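Local atomic coordinates of tryptophan--tRNA ligase (Mycoplasma pneumoniae, PDB entry 2YY5), a protein that probably catalyses the ATP-dependent attachment of tryptophan to its cognate tRNA, releasing AMP and diphosphate, as a homodimer. Residues K5-G10 / E34-F39; G24-L29 / R66-V71; P148-V153 / L181-Q186. The protein carries 1 engineered substitution. All blocks are in the same frame, centred on the assembly; numbering follows the deposited sequence.

Interaction 1 of 3, residues K5-G10 / E34-F39. With WSA (5'-O-[(L-tryptophylamino)sulfonyl]adenosine), chain J.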
loop_
_atom_site.group_PDB
_atom_site.type_symbol
_atom_site.label_atom_id
_atom_site.label_comp_id
_atom_site.label_asym_id
_atom_site.label_seq_id
_atom_site.Cartn_x
_atom_site.Cartn_y
_atom_site.Cartn_z
ATOM N N LYS B 5 -19.956 -22.239 -5.377
ATOM C CA LYS B 5 -18.821 -21.971 -4.483
ATOM C C LYS B 5 -17.678 -21.325 -5.275
ATOM O O LYS B 5 -17.440 -21.696 -6.418
ATOM C CB LYS B 5 -18.329 -23.263 -3.837
ATOM C CG LYS B 5 -18.240 -24.469 -4.770
ATOM C CD LYS B 5 -17.070 -25.420 -4.438
ATOM C CE LYS B 5 -17.130 -26.045 -3.028
ATOM N NZ LYS B 5 -15.953 -26.949 -2.768
ATOM N N ARG B 6 -17.001 -20.375 -4.655
ATOM C CA ARG B 6 -15.945 -19.584 -5.291
ATOM C C ARG B 6 -14.471 -19.873 -4.967
ATOM O O ARG B 6 -14.133 -20.112 -3.810
ATOM C CB ARG B 6 -16.240 -18.121 -4.975
ATOM C CG ARG B 6 -15.309 -17.087 -5.560
ATOM C CD ARG B 6 -15.741 -15.653 -5.166
ATOM N NE ARG B 6 -17.095 -15.337 -5.626
ATOM C CZ ARG B 6 -17.921 -14.492 -5.015
ATOM N NH1 ARG B 6 -19.132 -14.276 -5.512
ATOM N NH2 ARG B 6 -17.541 -13.866 -3.906
ATOM N N ALA B 7 -13.602 -19.753 -5.983
ATOM C CA ALA B 7 -12.141 -19.972 -5.861
ATOM C C ALA B 7 -11.292 -18.792 -6.370
ATOM O O ALA B 7 -11.541 -18.251 -7.450
ATOM C CB ALA B 7 -11.743 -21.226 -6.633
ATOM N N LEU B 8 -10.284 -18.403 -5.596
ATOM C CA LEU B 8 -9.398 -17.307 -5.980
ATOM C C LEU B 8 -7.941 -17.696 -5.795
ATOM O O LEU B 8 -7.579 -18.332 -4.798
ATOM C CB LEU B 8 -9.662 -16.056 -5.138
ATOM C CG LEU B 8 -8.625 -14.972 -5.483
ATOM C CD1 LEU B 8 -9.227 -14.000 -6.491
ATOM C CD2 LEU B 8 -8.181 -14.245 -4.242
ATOM N N THR B 9 -7.105 -17.311 -6.754
ATOM C CA THR B 9 -5.678 -17.598 -6.670
ATOM C C THR B 9 -4.913 -16.647 -7.567
ATOM O O THR B 9 -5.431 -16.179 -8.591
ATOM C CB THR B 9 -5.330 -19.071 -7.062
ATOM O OG1 THR B 9 -3.985 -19.353 -6.655
ATOM C CG2 THR B 9 -5.440 -19.303 -8.567
ATOM N N GLY B 10 -3.685 -16.345 -7.162
ATOM C CA GLY B 10 -2.855 -15.449 -7.935
ATOM C C GLY B 10 -1.521 -16.080 -8.270
ATOM O O GLY B 10 -0.964 -16.841 -7.476
ATOM N N GLU B 34 -14.544 -25.670 -13.651
ATOM C CA GLU B 34 -15.713 -26.485 -13.955
ATOM C C GLU B 34 -16.568 -26.648 -12.699
ATOM O O GLU B 34 -17.793 -26.690 -12.773
ATOM C CB GLU B 34 -15.277 -27.862 -14.468
ATOM C CG GLU B 34 -16.125 -28.403 -15.608
ATOM C CD GLU B 34 -15.963 -27.613 -16.914
ATOM O OE1 GLU B 34 -14.820 -27.490 -17.412
ATOM O OE2 GLU B 34 -16.983 -27.122 -17.448
ATOM N N GLN B 35 -15.914 -26.723 -11.545
ATOM C CA GLN B 35 -16.601 -26.904 -10.272
ATOM C C GLN B 35 -16.888 -25.612 -9.515
ATOM O O GLN B 35 -17.865 -25.523 -8.773
ATOM C CB GLN B 35 -15.778 -27.831 -9.373
ATOM C CG GLN B 35 -15.797 -29.296 -9.775
ATOM C CD GLN B 35 -17.163 -29.937 -9.575
ATOM O OE1 GLN B 35 -18.124 -29.612 -10.277
ATOM N NE2 GLN B 35 -17.254 -30.846 -8.608
ATOM N N CYS B 36 -16.046 -24.605 -9.697
ATOM C CA CYS B 36 -16.243 -23.358 -8.979
ATOM C C CYS B 36 -16.303 -22.137 -9.872
ATOM O O CYS B 36 -16.060 -22.207 -11.072
ATOM C CB CYS B 36 -15.100 -23.136 -7.983
ATOM S SG CYS B 36 -14.554 -24.569 -7.039
ATOM N N GLN B 37 -16.655 -21.017 -9.252
ATOM C CA GLN B 37 -16.673 -19.721 -9.913
ATOM C C GLN B 37 -15.211 -19.381 -9.643
ATOM O O GLN B 37 -14.846 -19.038 -8.515
ATOM C CB GLN B 37 -17.590 -18.752 -9.170
ATOM C CG GLN B 37 -17.454 -17.306 -9.610
ATOM C CD GLN B 37 -18.384 -16.375 -8.853
ATOM O OE1 GLN B 37 -18.393 -15.172 -9.090
ATOM N NE2 GLN B 37 -19.169 -16.930 -7.938
ATOM N N LEU B 38 -14.381 -19.508 -10.670
ATOM C CA LEU B 38 -12.951 -19.301 -10.519
ATOM C C LEU B 38 -12.402 -17.937 -10.896
ATOM O O LEU B 38 -12.742 -17.369 -11.932
ATOM C CB LEU B 38 -12.203 -20.391 -11.299
ATOM C CG LEU B 38 -10.672 -20.317 -11.408
ATOM C CD1 LEU B 38 -10.044 -20.408 -10.012
ATOM C CD2 LEU B 38 -10.166 -21.458 -12.300
ATOM N N PHE B 39 -11.540 -17.429 -10.023
ATOM C CA PHE B 39 -10.879 -16.151 -10.209
ATOM C C PHE B 39 -9.395 -16.424 -10.192
ATOM O O PHE B 39 -8.888 -17.069 -9.273
ATOM C CB PHE B 39 -11.226 -15.192 -9.071
ATOM C CG PHE B 39 -12.562 -14.540 -9.222
ATOM C CD1 PHE B 39 -12.721 -13.453 -10.071
ATOM C CD2 PHE B 39 -13.669 -15.022 -8.527
ATOM C CE1 PHE B 39 -13.964 -12.853 -10.228
ATOM C CE2 PHE B 39 -14.917 -14.431 -8.675
ATOM C CZ PHE B 39 -15.067 -13.343 -9.526
HETATM C CD2 WSA J . -1.442 -15.205 -4.442
HETATM C CE3 WSA J . -1.808 -16.542 -4.553
HETATM C CZ3 WSA J . -3.065 -16.947 -4.123
HETATM C CH2 WSA J . -3.951 -16.016 -3.584
HETATM C CZ2 WSA J . -3.581 -14.681 -3.474
HETATM C CE2 WSA J . -2.323 -14.277 -3.904
HETATM N N11 WSA J . -1.722 -13.090 -3.940
HETATM C CD1 WSA J . -0.512 -13.222 -4.474
HETATM C CG WSA J . -0.300 -14.497 -4.796
HETATM C CB WSA J . 0.960 -15.062 -5.450
HETATM C CA WSA J . 1.652 -16.085 -4.546
HETATM N NH3 WSA J . 1.999 -15.479 -3.254
HETATM C C WSA J . 2.925 -16.576 -5.242
HETATM O O WSA J . 3.931 -15.875 -5.255
HETATM N NS WSA J . 2.877 -17.771 -5.820
HETATM S S WSA J . 4.059 -17.906 -6.936
HETATM O O1S WSA J . 3.892 -16.854 -7.992
HETATM O O2S WSA J . 5.401 -17.725 -6.291
HETATM O "O5'" WSA J . 3.926 -19.216 -7.499
HETATM C "C5'" WSA J . 2.650 -19.607 -8.019
HETATM C "C4'" WSA J . 2.062 -20.866 -7.374
HETATM O "O4'" WSA J . 2.988 -21.959 -7.507
HETATM C "C3'" WSA J . 1.771 -20.720 -5.878
HETATM O "O3'" WSA J . 0.555 -21.402 -5.556
HETATM C "C2'" WSA J . 2.955 -21.456 -5.255
HETATM O "O2'" WSA J . 2.589 -21.952 -3.963
HETATM C "C1'" WSA J . 3.044 -22.623 -6.235
HETATM N N9 WSA J . 4.350 -23.312 -6.090
HETATM C C8 WSA J . 5.536 -22.710 -6.132
HETATM N N7 WSA J . 6.503 -23.618 -6.029
HETATM C C5 WSA J . 5.925 -24.813 -5.921
HETATM C C4 WSA J . 4.551 -24.614 -5.950
HETATM N N3 WSA J . 3.736 -25.677 -5.854
HETATM C C2 WSA J . 4.230 -26.898 -5.735
HETATM N N1 WSA J . 5.532 -27.119 -5.707
HETATM C C6 WSA J . 6.406 -26.106 -5.799
HETATM N N6 WSA J . 7.719 -26.333 -5.786
#
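R6 and Q37 both set CG anti to the backbone N (chi1 -178° and 168°), and so leave neighbouring parallel strands side by side, pointing the same way. The strands, 6-10 and 37-39, belong to the Rossmann-fold catalytic domain of this class I synthetase, and their axes come within 4.7 Å. Four backbone hydrogen bonds tie them: Q37 N to K5 O, A7 N to Q37 O, F39 N to A7 O and T9 N to F39 O. The straightest is A7 N to Q37 O, 2.9 Å long with 174° at the hydrogen.

On the face carrying R6, L8, Q37 and F39, the guanidinium and the Q37 amide stand almost perpendicular. R6 NE and Q37 NE2 are 3.5 Å apart, but both are donors and make no bond; R6 NH2 is instead taken by the carbonyl of Y146. The aliphatic part of R6 runs past the phenyl group, CD to F39 CE2 3.8 Å, and L8 CD1 rests on F39 CB. On the other face A7 CB packs against L38 CD1 at 3.9 Å and also meets CB of C36, the residue that leaves the preceding helix. K5 covers that corner, its CD 3.7 Å from C36 SG. At the ligand end T9, its hydroxyl bonded to P152 O, brings OG1 to 3.6 Å from CZ3 of the WSA indole.

Interaction 2 of 3, residues G24-L29 / R66-V71. With WSA (5'-O-[(L-tryptophylamino)sulfonyl]adenosine), chain J.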
loop_
_atom_site.group_PDB
_atom_site.type_symbol
_atom_site.label_atom_id
_atom_site.label_comp_id
_atom_site.label_asym_id
_atom_site.label_seq_id
_atom_site.Cartn_x
_atom_site.Cartn_y
_atom_site.Cartn_z
ATOM N N GLY B 24 1.621 -27.400 -8.980
ATOM C CA GLY B 24 1.064 -26.833 -7.769
ATOM C C GLY B 24 -0.348 -26.291 -7.874
ATOM O O GLY B 24 -1.157 -26.488 -6.960
ATOM N N VAL B 25 -0.654 -25.612 -8.980
ATOM C CA VAL B 25 -1.968 -25.003 -9.161
ATOM C C VAL B 25 -2.501 -25.001 -10.583
ATOM O O VAL B 25 -3.676 -25.270 -10.800
ATOM C CB VAL B 25 -1.973 -23.530 -8.673
ATOM C CG1 VAL B 25 -1.815 -23.481 -7.173
ATOM C CG2 VAL B 25 -0.840 -22.752 -9.339
ATOM N N MET B 26 -1.647 -24.673 -11.545
ATOM C CA MET B 26 -2.060 -24.620 -12.943
ATOM C C MET B 26 -2.825 -25.839 -13.438
ATOM O O MET B 26 -3.924 -25.705 -13.968
ATOM C CB MET B 26 -0.848 -24.380 -13.847
ATOM C CG MET B 26 -0.315 -22.974 -13.754
ATOM S SD MET B 26 1.064 -22.622 -14.848
ATOM C CE MET B 26 1.604 -21.048 -14.145
ATOM N N GLN B 27 -2.245 -27.024 -13.268
ATOM C CA GLN B 27 -2.872 -28.267 -13.717
ATOM C C GLN B 27 -4.300 -28.496 -13.218
ATOM O O GLN B 27 -5.143 -29.012 -13.955
ATOM C CB GLN B 27 -2.008 -29.476 -13.320
ATOM C CG GLN B 27 -2.754 -30.808 -13.380
ATOM C CD GLN B 27 -1.909 -31.991 -12.965
ATOM O OE1 GLN B 27 -1.143 -32.526 -13.762
ATOM N NE2 GLN B 27 -2.040 -32.403 -11.706
ATOM N N SER B 28 -4.575 -28.124 -11.973
ATOM C CA SER B 28 -5.904 -28.332 -11.416
ATOM C C SER B 28 -6.872 -27.211 -11.767
ATOM O O SER B 28 -8.047 -27.257 -11.402
ATOM C CB SER B 28 -5.817 -28.483 -9.897
ATOM O OG SER B 28 -5.365 -27.289 -9.303
ATOM N N LEU B 29 -6.378 -26.212 -12.482
ATOM C CA LEU B 29 -7.190 -25.070 -12.889
ATOM C C LEU B 29 -8.352 -25.494 -13.776
ATOM O O LEU B 29 -9.424 -24.903 -13.726
ATOM C CB LEU B 29 -6.318 -24.073 -13.644
ATOM C CG LEU B 29 -6.207 -22.664 -13.081
ATOM C CD1 LEU B 29 -6.106 -22.688 -11.566
ATOM C CD2 LEU B 29 -4.997 -22.004 -13.714
ATOM N N ARG B 66 -0.581 -16.260 -21.647
ATOM C CA ARG B 66 -0.550 -17.251 -22.709
ATOM C C ARG B 66 -0.380 -18.662 -22.143
ATOM O O ARG B 66 -1.029 -19.601 -22.602
ATOM C CB ARG B 66 0.568 -16.942 -23.701
ATOM C CG ARG B 66 0.211 -15.849 -24.700
ATOM C CD ARG B 66 1.173 -15.861 -25.867
ATOM N NE ARG B 66 2.560 -15.763 -25.424
ATOM C CZ ARG B 66 3.609 -15.988 -26.206
ATOM N NH1 ARG B 66 4.838 -15.875 -25.718
ATOM N NH2 ARG B 66 3.428 -16.333 -27.475
ATOM N N THR B 67 0.483 -18.815 -21.142
ATOM C CA THR B 67 0.686 -20.123 -20.532
ATOM C C THR B 67 -0.613 -20.640 -19.911
ATOM O O THR B 67 -0.992 -21.795 -20.109
ATOM C CB THR B 67 1.772 -20.074 -19.437
ATOM O OG1 THR B 67 3.042 -19.771 -20.031
ATOM C CG2 THR B 67 1.867 -21.411 -18.721
ATOM N N LEU B 68 -1.297 -19.778 -19.164
ATOM C CA LEU B 68 -2.546 -20.163 -18.514
ATOM C C LEU B 68 -3.608 -20.585 -19.523
ATOM O O LEU B 68 -4.404 -21.484 -19.259
ATOM C CB LEU B 68 -3.065 -19.021 -17.638
ATOM C CG LEU B 68 -2.150 -18.675 -16.459
ATOM C CD1 LEU B 68 -2.740 -17.530 -15.652
ATOM C CD2 LEU B 68 -1.970 -19.914 -15.587
ATOM N N LEU B 69 -3.614 -19.933 -20.681
ATOM C CA LEU B 69 -4.561 -20.263 -21.740
ATOM C C LEU B 69 -4.110 -21.556 -22.417
ATOM O O LEU B 69 -4.904 -22.481 -22.600
ATOM C CB LEU B 69 -4.626 -19.129 -22.767
ATOM C CG LEU B 69 -5.720 -18.059 -22.638
ATOM C CD1 LEU B 69 -6.014 -17.757 -21.193
ATOM C CD2 LEU B 69 -5.276 -16.796 -23.371
ATOM N N ALA B 70 -2.827 -21.624 -22.767
ATOM C CA ALA B 70 -2.274 -22.806 -23.429
ATOM C C ALA B 70 -2.507 -24.024 -22.563
ATOM O O ALA B 70 -2.509 -25.156 -23.038
ATOM C CB ALA B 70 -0.789 -22.634 -23.668
ATOM N N VAL B 71 -2.710 -23.781 -21.280
ATOM C CA VAL B 71 -2.919 -24.865 -20.351
ATOM C C VAL B 71 -4.375 -25.275 -20.208
ATOM O O VAL B 71 -4.659 -26.391 -19.789
ATOM C CB VAL B 71 -2.306 -24.500 -19.002
ATOM C CG1 VAL B 71 -2.966 -25.271 -17.890
ATOM C CG2 VAL B 71 -0.813 -24.800 -19.052
HETATM C CD2 WSA J . -1.442 -15.205 -4.442
HETATM C CE3 WSA J . -1.808 -16.542 -4.553
HETATM C CZ3 WSA J . -3.065 -16.947 -4.123
HETATM C CH2 WSA J . -3.951 -16.016 -3.584
HETATM C CZ2 WSA J . -3.581 -14.681 -3.474
HETATM C CE2 WSA J . -2.323 -14.277 -3.904
HETATM N N11 WSA J . -1.722 -13.090 -3.940
HETATM C CD1 WSA J . -0.512 -13.222 -4.474
HETATM C CG WSA J . -0.300 -14.497 -4.796
HETATM C CB WSA J . 0.960 -15.062 -5.450
HETATM C CA WSA J . 1.652 -16.085 -4.546
HETATM N NH3 WSA J . 1.999 -15.479 -3.254
HETATM C C WSA J . 2.925 -16.576 -5.242
HETATM O O WSA J . 3.931 -15.875 -5.255
HETATM N NS WSA J . 2.877 -17.771 -5.820
HETATM S S WSA J . 4.059 -17.906 -6.936
HETATM O O1S WSA J . 3.892 -16.854 -7.992
HETATM O O2S WSA J . 5.401 -17.725 -6.291
HETATM O "O5'" WSA J . 3.926 -19.216 -7.499
HETATM C "C5'" WSA J . 2.650 -19.607 -8.019
HETATM C "C4'" WSA J . 2.062 -20.866 -7.374
HETATM O "O4'" WSA J . 2.988 -21.959 -7.507
HETATM C "C3'" WSA J . 1.771 -20.720 -5.878
HETATM O "O3'" WSA J . 0.555 -21.402 -5.556
HETATM C "C2'" WSA J . 2.955 -21.456 -5.255
HETATM O "O2'" WSA J . 2.589 -21.952 -3.963
HETATM C "C1'" WSA J . 3.044 -22.623 -6.235
HETATM N N9 WSA J . 4.350 -23.312 -6.090
HETATM C C8 WSA J . 5.536 -22.710 -6.132
HETATM N N7 WSA J . 6.503 -23.618 -6.029
HETATM C C5 WSA J . 5.925 -24.813 -5.921
HETATM C C4 WSA J . 4.551 -24.614 -5.950
HETATM N N3 WSA J . 3.736 -25.677 -5.854
HETATM C C2 WSA J . 4.230 -26.898 -5.735
HETATM N N1 WSA J . 5.532 -27.119 -5.707
HETATM C C6 WSA J . 6.406 -26.106 -5.799
HETATM N N6 WSA J . 7.719 -26.333 -5.786
#
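No hydrogen bond crosses this contact; M26 meets T67, L68 and V71, and one methyl, L68 CD2, touches both M26 and L29. Around M26 the chain is uncommon too, because helix 19-26 contains a wider pi-type turn at 24-26 and then passes into a type I beta turn from M26 to L29.

M26 turns CG anti to its carbonyl carbon (chi1 -72°) and stays extended beyond it, so the thioether reaches straight toward helix 54-71. It crosses L68 at about a right angle. M26 CG lies 3.9 Å from L68 CD2, and the same methyl is 4.0 Å from M26 CE, so the methionine passes broadside across this methyl rather than meeting it tip to tip. M26 SD also touches T67 CG2 at 4.1 Å. T67 can offer that methyl because its hydroxyl is turned the other way, to the carbonyl of D63 one helical turn earlier. L29 comes in obliquely, its CD2 4.1 Å from L68 CD2, while V71 CG1 leans toward M26 O.

The turn is held from within its own segment. L29 N bonds to M26 O at 2.9 Å, and V25 O accepts S28 OG at 3.0 Å from above the carbonyl plane, as well as a weak bond from S28 N. Behind M26 lies the nucleotide half of the ligand: G24, having no side chain, lets its CA sit 3.5 Å from adenine N3 of WSA, and V25 CG1 faces the ribose O3'.

Helix 19-26, whose first residues belong to the HIGH region, is thus packed against the later part of helix 54-71. L68 also reaches L80 on strand 78-82, and V71 touches I302 on helix 284-308.

Interaction 3 of 3, residues P148-V153 / L181-Q186. With WSA (5'-O-[(L-tryptophylamino)sulfonyl]adenosine), chain J.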
loop_
_atom_site.group_PDB
_atom_site.type_symbol
_atom_site.label_atom_id
_atom_site.label_comp_id
_atom_site.label_asym_id
_atom_site.label_seq_id
_atom_site.Cartn_x
_atom_site.Cartn_y
_atom_site.Cartn_z
ATOM N N PRO B 148 -13.641 -15.424 -1.526
ATOM C CA PRO B 148 -13.704 -16.805 -2.007
ATOM C C PRO B 148 -13.853 -17.846 -0.911
ATOM O O PRO B 148 -13.522 -17.586 0.246
ATOM C CB PRO B 148 -12.384 -16.955 -2.733
ATOM C CG PRO B 148 -11.463 -16.238 -1.782
ATOM C CD PRO B 148 -12.243 -14.956 -1.496
ATOM N N ASP B 149 -14.343 -19.027 -1.289
ATOM C CA ASP B 149 -14.503 -20.135 -0.353
ATOM C C ASP B 149 -13.143 -20.802 -0.161
ATOM O O ASP B 149 -12.740 -21.121 0.966
ATOM C CB ASP B 149 -15.494 -21.156 -0.896
ATOM C CG ASP B 149 -16.921 -20.657 -0.863
ATOM O OD1 ASP B 149 -17.647 -20.897 -1.848
ATOM O OD2 ASP B 149 -17.320 -20.039 0.145
ATOM N N ILE B 150 -12.441 -21.020 -1.271
ATOM C CA ILE B 150 -11.130 -21.631 -1.202
ATOM C C ILE B 150 -10.078 -20.830 -1.964
ATOM O O ILE B 150 -10.391 -19.970 -2.791
ATOM C CB ILE B 150 -11.140 -23.113 -1.710
ATOM C CG1 ILE B 150 -11.186 -23.185 -3.243
ATOM C CG2 ILE B 150 -12.302 -23.857 -1.073
ATOM C CD1 ILE B 150 -12.447 -22.704 -3.840
ATOM N N VAL B 151 -8.820 -21.107 -1.650
ATOM C CA VAL B 151 -7.703 -20.440 -2.279
ATOM C C VAL B 151 -6.724 -21.542 -2.633
ATOM O O VAL B 151 -5.948 -21.988 -1.789
ATOM C CB VAL B 151 -7.036 -19.431 -1.311
ATOM C CG1 VAL B 151 -5.836 -18.777 -1.970
ATOM C CG2 VAL B 151 -8.036 -18.373 -0.902
ATOM N N PRO B 152 -6.775 -22.025 -3.883
ATOM C CA PRO B 152 -5.861 -23.095 -4.295
ATOM C C PRO B 152 -4.424 -22.626 -4.499
ATOM O O PRO B 152 -4.140 -21.803 -5.385
ATOM C CB PRO B 152 -6.516 -23.638 -5.566
ATOM C CG PRO B 152 -7.279 -22.477 -6.099
ATOM C CD PRO B 152 -7.857 -21.837 -4.868
ATOM N N VAL B 153 -3.524 -23.159 -3.673
ATOM C CA VAL B 153 -2.117 -22.781 -3.725
ATOM C C VAL B 153 -1.177 -23.907 -3.329
ATOM O O VAL B 153 -1.609 -24.967 -2.879
ATOM C CB VAL B 153 -1.834 -21.612 -2.768
ATOM C CG1 VAL B 153 -2.387 -20.326 -3.321
ATOM C CG2 VAL B 153 -2.468 -21.912 -1.423
ATOM N N LEU B 181 -14.206 -16.567 6.042
ATOM C CA LEU B 181 -12.805 -16.920 6.142
ATOM C C LEU B 181 -12.383 -17.806 4.973
ATOM O O LEU B 181 -12.946 -18.871 4.745
ATOM C CB LEU B 181 -12.542 -17.628 7.467
ATOM C CG LEU B 181 -12.960 -16.821 8.700
ATOM C CD1 LEU B 181 -12.615 -17.622 9.944
ATOM C CD2 LEU B 181 -12.268 -15.453 8.716
ATOM N N PRO B 182 -11.381 -17.367 4.205
ATOM C CA PRO B 182 -10.933 -18.175 3.070
ATOM C C PRO B 182 -10.253 -19.450 3.547
ATOM O O PRO B 182 -9.516 -19.433 4.526
ATOM C CB PRO B 182 -9.965 -17.245 2.353
ATOM C CG PRO B 182 -9.340 -16.492 3.497
ATOM C CD PRO B 182 -10.549 -16.161 4.363
ATOM N N GLN B 183 -10.501 -20.553 2.855
ATOM C CA GLN B 183 -9.880 -21.818 3.217
ATOM C C GLN B 183 -8.667 -22.173 2.353
ATOM O O GLN B 183 -8.735 -22.130 1.126
ATOM C CB GLN B 183 -10.893 -22.957 3.123
ATOM C CG GLN B 183 -10.234 -24.321 3.212
ATOM C CD GLN B 183 -11.232 -25.454 3.296
ATOM O OE1 GLN B 183 -12.115 -25.590 2.443
ATOM N NE2 GLN B 183 -11.092 -26.287 4.327
ATOM N N PHE B 184 -7.564 -22.538 3.002
ATOM C CA PHE B 184 -6.349 -22.930 2.295
ATOM C C PHE B 184 -6.570 -24.305 1.648
ATOM O O PHE B 184 -7.037 -25.241 2.308
ATOM C CB PHE B 184 -5.178 -23.008 3.275
ATOM C CG PHE B 184 -3.966 -23.720 2.727
ATOM C CD1 PHE B 184 -3.032 -23.044 1.943
ATOM C CD2 PHE B 184 -3.764 -25.074 2.981
ATOM C CE1 PHE B 184 -1.915 -23.706 1.416
ATOM C CE2 PHE B 184 -2.653 -25.743 2.459
ATOM C CZ PHE B 184 -1.725 -25.054 1.674
ATOM N N VAL B 185 -6.247 -24.420 0.363
ATOM C CA VAL B 185 -6.398 -25.684 -0.356
ATOM C C VAL B 185 -5.198 -25.979 -1.257
ATOM O O VAL B 185 -4.848 -25.191 -2.139
ATOM C CB VAL B 185 -7.688 -25.699 -1.201
ATOM C CG1 VAL B 185 -7.679 -26.883 -2.153
ATOM C CG2 VAL B 185 -8.893 -25.802 -0.286
ATOM N N GLN B 186 -4.572 -27.126 -1.018
ATOM C CA GLN B 186 -3.404 -27.552 -1.785
ATOM C C GLN B 186 -3.661 -28.926 -2.389
ATOM O O GLN B 186 -4.502 -29.680 -1.905
ATOM C CB GLN B 186 -2.171 -27.622 -0.881
ATOM C CG GLN B 186 -2.208 -28.769 0.109
ATOM C CD GLN B 186 -0.965 -28.861 0.986
ATOM O OE1 GLN B 186 -0.882 -29.716 1.866
ATOM N NE2 GLN B 186 0.003 -27.983 0.751
HETATM C CD2 WSA J . -1.442 -15.205 -4.442
HETATM C CE3 WSA J . -1.808 -16.542 -4.553
HETATM C CZ3 WSA J . -3.065 -16.947 -4.123
HETATM C CH2 WSA J . -3.951 -16.016 -3.584
HETATM C CZ2 WSA J . -3.581 -14.681 -3.474
HETATM C CE2 WSA J . -2.323 -14.277 -3.904
HETATM N N11 WSA J . -1.722 -13.090 -3.940
HETATM C CD1 WSA J . -0.512 -13.222 -4.474
HETATM C CG WSA J . -0.300 -14.497 -4.796
HETATM C CB WSA J . 0.960 -15.062 -5.450
HETATM C CA WSA J . 1.652 -16.085 -4.546
HETATM N NH3 WSA J . 1.999 -15.479 -3.254
HETATM C C WSA J . 2.925 -16.576 -5.242
HETATM O O WSA J . 3.931 -15.875 -5.255
HETATM N NS WSA J . 2.877 -17.771 -5.820
HETATM S S WSA J . 4.059 -17.906 -6.936
HETATM O O1S WSA J . 3.892 -16.854 -7.992
HETATM O O2S WSA J . 5.401 -17.725 -6.291
HETATM O "O5'" WSA J . 3.926 -19.216 -7.499
HETATM C "C5'" WSA J . 2.650 -19.607 -8.019
HETATM C "C4'" WSA J . 2.062 -20.866 -7.374
HETATM O "O4'" WSA J . 2.988 -21.959 -7.507
HETATM C "C3'" WSA J . 1.771 -20.720 -5.878
HETATM O "O3'" WSA J . 0.555 -21.402 -5.556
HETATM C "C2'" WSA J . 2.955 -21.456 -5.255
HETATM O "O2'" WSA J . 2.589 -21.952 -3.963
HETATM C "C1'" WSA J . 3.044 -22.623 -6.235
HETATM N N9 WSA J . 4.350 -23.312 -6.090
HETATM C C8 WSA J . 5.536 -22.710 -6.132
HETATM N N7 WSA J . 6.503 -23.618 -6.029
HETATM C C5 WSA J . 5.925 -24.813 -5.921
HETATM C C4 WSA J . 4.551 -24.614 -5.950
HETATM N N3 WSA J . 3.736 -25.677 -5.854
HETATM C C2 WSA J . 4.230 -26.898 -5.735
HETATM N N1 WSA J . 5.532 -27.119 -5.707
HETATM C C6 WSA J . 6.406 -26.106 -5.799
HETATM N N6 WSA J . 7.719 -26.333 -5.786
#
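V153 meets F184 in the apolar part of a beta-alpha-beta unit: CG2 of the valine comes obliquely to the ring, near its CE1 and CD1. V151 shares this side of the parallel pair, strands 150-152 and 183-185. Its two methyls divide the work: CG2 lies alongside P182, 3.9 Å from CB, while CG1 turns to the analogue of the tryptophanyl-adenylate intermediate, 3.7 Å from CH2 of the WSA indole. V153 CG1 faces the same ring at CZ3, so these two valines line part of the tryptophan pocket. On the opposite face I150 CB packs on V185 CG2 at 3.8 Å.

Between the faces run four backbone hydrogen bonds. V151 N to Q183 O and V153 N to V185 O approach nearly along the C=O axis, whereas V185 N to V151 O is longer, 3.3 Å, with the donor 48° out of the carbonyl plane.

Polar groups finish both ends. D149, whose OD2 forms a salt bridge with R180 and whose OD1 accepts R6 N, uses its carbonyl for Q183 N at 3.0 Å. At the ligand end the amide of Q186 bonds to N155 OD1, and its NE2 lies in the plane of the F184 ring, at the edge.

How the interactions relate
Interactions 1 and 3 lie side by side, their centres about 9 Å apart. Strand 6-11 joins strand 150-152 through backbone bonds such as D149 N to R6 O, so the strands line up as 183-185, 150-152, 6-11, 37-42, 78-82, the Rossmann-type order. Interaction 2 packs helices beside this sheet, its centre about 13 Å from that of interaction 1 and 17 Å from that of interaction 3. Along the chain interactions 1 and 2 interleave, and interaction 3 follows both. All three touch WSA: interaction 2 at its adenosine, interaction 1 at its indole, and interaction 3 at indole and ribose. Together they line part of one site in which tryptophan and ATP would be brought together.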